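Local coordinates for protein transcriptional regulator, HTH_3 family (PDB 1Y9Q) that probably binds DNA as a dimeric transcriptional regulator, pairing a helix-turn-helix domain with a cupin domain that holds zinc and D-methionine, at residues T30-I44 against I53-A65. Residues are numbered along the deposited sequence; the frame is centred on the assembly and turned at random.
Sequences TAQLTGVSKAMLGQI and IATLWKIASGLEA. With MED (D-methionine), chain C.
Thr55 offers its methyl CG2 to the side chains of Val36, Ile44 and selenomethionine Met40, a loose beginning to a contact that tightens along helix 53-63. On the far side of that helix Trp57 lays one ring face over D-methionine, whose CA stands 3.3 Å above the ring plane. Lys58 runs extended alongside residues 34-36, its CG 3.2 Å from Thr34 O and its CD 3.9 Å from Val36 CG2, and delivers NZ to a salt bridge with Glu143 of the second subunit. A water donates to both Thr34 O and Lys58 O. Ile59 fills the angle between the two helices of 30-44: CD1 meets Ile44 CD1 tip to tip at 3.9 Å and also packs on Leu41, while Leu16 of helix 5-22 covers it. At Gly62, CA lies 3.5 Å from Leu33 O, and Thr34 CG2 and Leu33 C fill the space where a CB would stand; the axes of helices 30-34 and 53-63 approach to 8.1 Å at 104°. With chi1 at 66°, Thr34 turns OG1 back to Thr30 O, where it also accepts from Val36 N in an ST turn, and CG2 onto Ile59 O. Leu63 ends the row against Thr30 CG2. No direct hydrogen bond crosses, so apolar fit, CH groups against carbonyl oxygens and one bridging water hold these helix-turn-helix elements together.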
# COMPACT_ATOMS: atom_id res chain seq x y z
N THR A 30 9.86 -12.21 -15.10
CA THR A 30 9.88 -10.82 -14.66
C THR A 30 8.59 -10.52 -13.89
O THR A 30 8.59 -9.75 -12.93
CB THR A 30 10.01 -9.87 -15.87
OG1 THR A 30 11.21 -10.18 -16.59
CG2 THR A 30 10.08 -8.42 -15.41
N ALA A 31 7.51 -11.15 -14.30
CA ALA A 31 6.23 -10.97 -13.62
C ALA A 31 6.34 -11.48 -12.19
O ALA A 31 5.91 -10.81 -11.25
CB ALA A 31 5.13 -11.71 -14.37
N GLN A 32 6.93 -12.66 -12.02
CA GLN A 32 7.08 -13.25 -10.69
C GLN A 32 7.97 -12.41 -9.78
O GLN A 32 7.69 -12.24 -8.59
CB GLN A 32 7.66 -14.66 -10.80
CG GLN A 32 6.81 -15.63 -11.60
CD GLN A 32 5.38 -15.72 -11.08
OE1 GLN A 32 5.15 -16.03 -9.91
NE2 GLN A 32 4.41 -15.44 -11.95
N LEU A 33 9.05 -11.88 -10.35
CA LEU A 33 9.99 -11.06 -9.60
C LEU A 33 9.40 -9.73 -9.14
O LEU A 33 9.61 -9.32 -8.00
CB LEU A 33 11.23 -10.77 -10.45
CG LEU A 33 12.19 -11.92 -10.75
CD1 LEU A 33 13.23 -11.46 -11.76
CD2 LEU A 33 12.84 -12.39 -9.46
N THR A 34 8.67 -9.06 -10.03
CA THR A 34 8.10 -7.74 -9.76
C THR A 34 6.71 -7.69 -9.14
O THR A 34 6.35 -6.69 -8.51
CB THR A 34 8.01 -6.91 -11.04
OG1 THR A 34 7.05 -7.52 -11.91
CG2 THR A 34 9.36 -6.83 -11.74
N GLY A 35 5.92 -8.74 -9.32
CA GLY A 35 4.57 -8.72 -8.79
C GLY A 35 3.63 -8.02 -9.75
O GLY A 35 2.45 -7.82 -9.45
N VAL A 36 4.15 -7.63 -10.91
CA VAL A 36 3.34 -6.98 -11.94
C VAL A 36 2.95 -8.08 -12.92
O VAL A 36 3.80 -8.87 -13.33
CB VAL A 36 4.15 -5.88 -12.67
CG1 VAL A 36 3.30 -5.26 -13.78
CG2 VAL A 36 4.60 -4.81 -11.68
N SER A 37 1.67 -8.15 -13.29
CA SER A 37 1.21 -9.20 -14.20
C SER A 37 2.00 -9.24 -15.50
O SER A 37 2.45 -8.21 -16.01
CB SER A 37 -0.28 -9.04 -14.52
OG SER A 37 -0.53 -7.93 -15.37
N LYS A 38 2.16 -10.44 -16.05
CA LYS A 38 2.87 -10.62 -17.30
C LYS A 38 2.12 -9.85 -18.39
O LYS A 38 2.72 -9.32 -19.32
CB LYS A 38 2.93 -12.10 -17.69
CG LYS A 38 3.43 -12.34 -19.11
CD LYS A 38 3.38 -13.81 -19.48
CE LYS A 38 3.77 -14.02 -20.94
NZ LYS A 38 3.71 -15.46 -21.34
N ALA A 39 0.80 -9.80 -18.25
CA ALA A 39 -0.03 -9.10 -19.21
C ALA A 39 0.34 -7.62 -19.25
O ALA A 39 0.56 -7.05 -20.32
CB ALA A 39 -1.50 -9.27 -18.86
N MSE A 40 0.41 -6.99 -18.08
CA MSE A 40 0.75 -5.58 -18.01
C MSE A 40 2.17 -5.33 -18.51
O MSE A 40 2.41 -4.36 -19.24
CB MSE A 40 0.60 -5.05 -16.58
CG MSE A 40 0.84 -3.56 -16.47
SE MSE A 40 0.36 -2.89 -14.72
CE MSE A 40 -1.51 -3.42 -14.72
N LEU A 41 3.11 -6.19 -18.13
CA LEU A 41 4.49 -6.04 -18.57
C LEU A 41 4.57 -6.09 -20.09
O LEU A 41 5.34 -5.35 -20.71
CB LEU A 41 5.36 -7.15 -17.97
CG LEU A 41 5.56 -7.11 -16.44
CD1 LEU A 41 6.28 -8.37 -15.98
CD2 LEU A 41 6.36 -5.88 -16.06
N GLY A 42 3.78 -6.96 -20.70
CA GLY A 42 3.77 -7.06 -22.15
C GLY A 42 3.25 -5.78 -22.78
O GLY A 42 3.81 -5.28 -23.75
N GLN A 43 2.17 -5.24 -22.21
CA GLN A 43 1.57 -4.01 -22.71
C GLN A 43 2.54 -2.84 -22.58
O GLN A 43 2.61 -1.98 -23.46
CB GLN A 43 0.29 -3.69 -21.93
CG GLN A 43 -0.78 -4.78 -22.02
CD GLN A 43 -2.04 -4.43 -21.24
OE1 GLN A 43 -1.99 -4.13 -20.05
NE2 GLN A 43 -3.19 -4.48 -21.91
N ILE A 44 3.29 -2.80 -21.48
CA ILE A 44 4.25 -1.72 -21.28
C ILE A 44 5.35 -1.76 -22.33
O ILE A 44 5.70 -0.74 -22.92
CB ILE A 44 4.89 -1.78 -19.87
CG1 ILE A 44 3.83 -1.50 -18.80
CG2 ILE A 44 6.03 -0.77 -19.77
CD1 ILE A 44 4.32 -1.70 -17.37
N ILE A 53 4.24 5.90 -11.60
CA ILE A 53 5.52 5.96 -10.92
C ILE A 53 5.61 4.77 -9.97
O ILE A 53 6.67 4.17 -9.81
CB ILE A 53 5.66 7.27 -10.12
CG1 ILE A 53 5.75 8.46 -11.09
CG2 ILE A 53 6.89 7.20 -9.20
CD1 ILE A 53 5.88 9.82 -10.41
N ALA A 54 4.49 4.42 -9.35
CA ALA A 54 4.47 3.31 -8.41
C ALA A 54 4.77 1.98 -9.10
O ALA A 54 5.45 1.12 -8.54
CB ALA A 54 3.13 3.24 -7.69
N THR A 55 4.26 1.81 -10.31
CA THR A 55 4.49 0.57 -11.05
C THR A 55 5.96 0.49 -11.47
O THR A 55 6.57 -0.58 -11.41
CB THR A 55 3.58 0.49 -12.29
OG1 THR A 55 2.21 0.39 -11.87
CG2 THR A 55 3.92 -0.74 -13.12
N LEU A 56 6.52 1.63 -11.88
CA LEU A 56 7.92 1.70 -12.27
C LEU A 56 8.81 1.23 -11.12
O LEU A 56 9.74 0.45 -11.33
CB LEU A 56 8.32 3.13 -12.65
CG LEU A 56 8.18 3.56 -14.10
CD1 LEU A 56 6.76 3.38 -14.56
CD2 LEU A 56 8.62 5.01 -14.25
N TRP A 57 8.55 1.72 -9.91
CA TRP A 57 9.36 1.31 -8.77
C TRP A 57 9.17 -0.17 -8.49
O TRP A 57 10.11 -0.87 -8.12
CB TRP A 57 8.98 2.12 -7.52
CG TRP A 57 9.65 3.45 -7.44
CD1 TRP A 57 9.16 4.65 -7.88
CD2 TRP A 57 10.97 3.71 -6.95
NE1 TRP A 57 10.09 5.64 -7.69
CE2 TRP A 57 11.21 5.09 -7.12
CE3 TRP A 57 11.97 2.92 -6.38
CZ2 TRP A 57 12.42 5.69 -6.75
CZ3 TRP A 57 13.17 3.51 -6.01
CH2 TRP A 57 13.38 4.89 -6.19
N LYS A 58 7.95 -0.66 -8.69
CA LYS A 58 7.67 -2.06 -8.47
C LYS A 58 8.51 -2.92 -9.41
O LYS A 58 9.08 -3.93 -9.00
CB LYS A 58 6.18 -2.31 -8.68
CG LYS A 58 5.68 -3.62 -8.11
CD LYS A 58 4.17 -3.62 -8.02
CE LYS A 58 3.66 -4.93 -7.47
NZ LYS A 58 2.18 -4.95 -7.40
N ILE A 59 8.58 -2.51 -10.67
CA ILE A 59 9.35 -3.24 -11.67
C ILE A 59 10.84 -3.15 -11.39
O ILE A 59 11.54 -4.16 -11.39
CB ILE A 59 9.05 -2.70 -13.09
CG1 ILE A 59 7.58 -2.96 -13.44
CG2 ILE A 59 9.98 -3.37 -14.11
CD1 ILE A 59 7.13 -2.31 -14.74
N ALA A 60 11.33 -1.93 -11.15
CA ALA A 60 12.75 -1.74 -10.85
C ALA A 60 13.15 -2.60 -9.66
O ALA A 60 14.20 -3.26 -9.68
CB ALA A 60 13.03 -0.26 -10.55
N SER A 61 12.32 -2.61 -8.63
CA SER A 61 12.60 -3.39 -7.43
C SER A 61 12.77 -4.87 -7.75
O SER A 61 13.71 -5.51 -7.27
CB SER A 61 11.49 -3.19 -6.40
OG SER A 61 11.43 -1.84 -5.97
N GLY A 62 11.87 -5.41 -8.56
CA GLY A 62 11.95 -6.82 -8.92
C GLY A 62 13.17 -7.15 -9.75
O GLY A 62 13.72 -8.25 -9.66
N LEU A 63 13.60 -6.20 -10.57
CA LEU A 63 14.77 -6.39 -11.42
C LEU A 63 16.05 -6.01 -10.69
O LEU A 63 17.15 -6.18 -11.23
CB LEU A 63 14.64 -5.53 -12.68
CG LEU A 63 13.49 -5.85 -13.63
CD1 LEU A 63 13.37 -4.78 -14.70
CD2 LEU A 63 13.72 -7.22 -14.26
N GLU A 64 15.90 -5.50 -9.47
CA GLU A 64 17.02 -5.06 -8.65
C GLU A 64 17.80 -4.00 -9.42
O GLU A 64 19.03 -4.04 -9.52
CB GLU A 64 17.91 -6.24 -8.29
CG GLU A 64 17.14 -7.32 -7.55
CD GLU A 64 18.01 -8.48 -7.11
OE1 GLU A 64 18.78 -8.31 -6.14
OE2 GLU A 64 17.93 -9.55 -7.75
N ALA A 65 17.04 -3.06 -9.98
CA ALA A 65 17.59 -1.95 -10.74
C ALA A 65 17.17 -0.65 -10.07
O ALA A 65 16.25 -0.63 -9.26
CB ALA A 65 17.06 -1.99 -12.16
N MED C . 10.82 6.26 -3.36
CA MED C . 9.87 6.72 -4.41
C MED C . 8.51 6.02 -4.26
O MED C . 8.28 5.18 -3.38
CB MED C . 9.72 8.25 -4.32
CG MED C . 8.83 8.99 -5.29
SD MED C . 9.63 8.83 -6.92
CE MED C . 11.12 9.70 -6.70
OXT MED C . 7.61 6.28 -5.06
O HOH W 1 8.43 -5.52 -6.91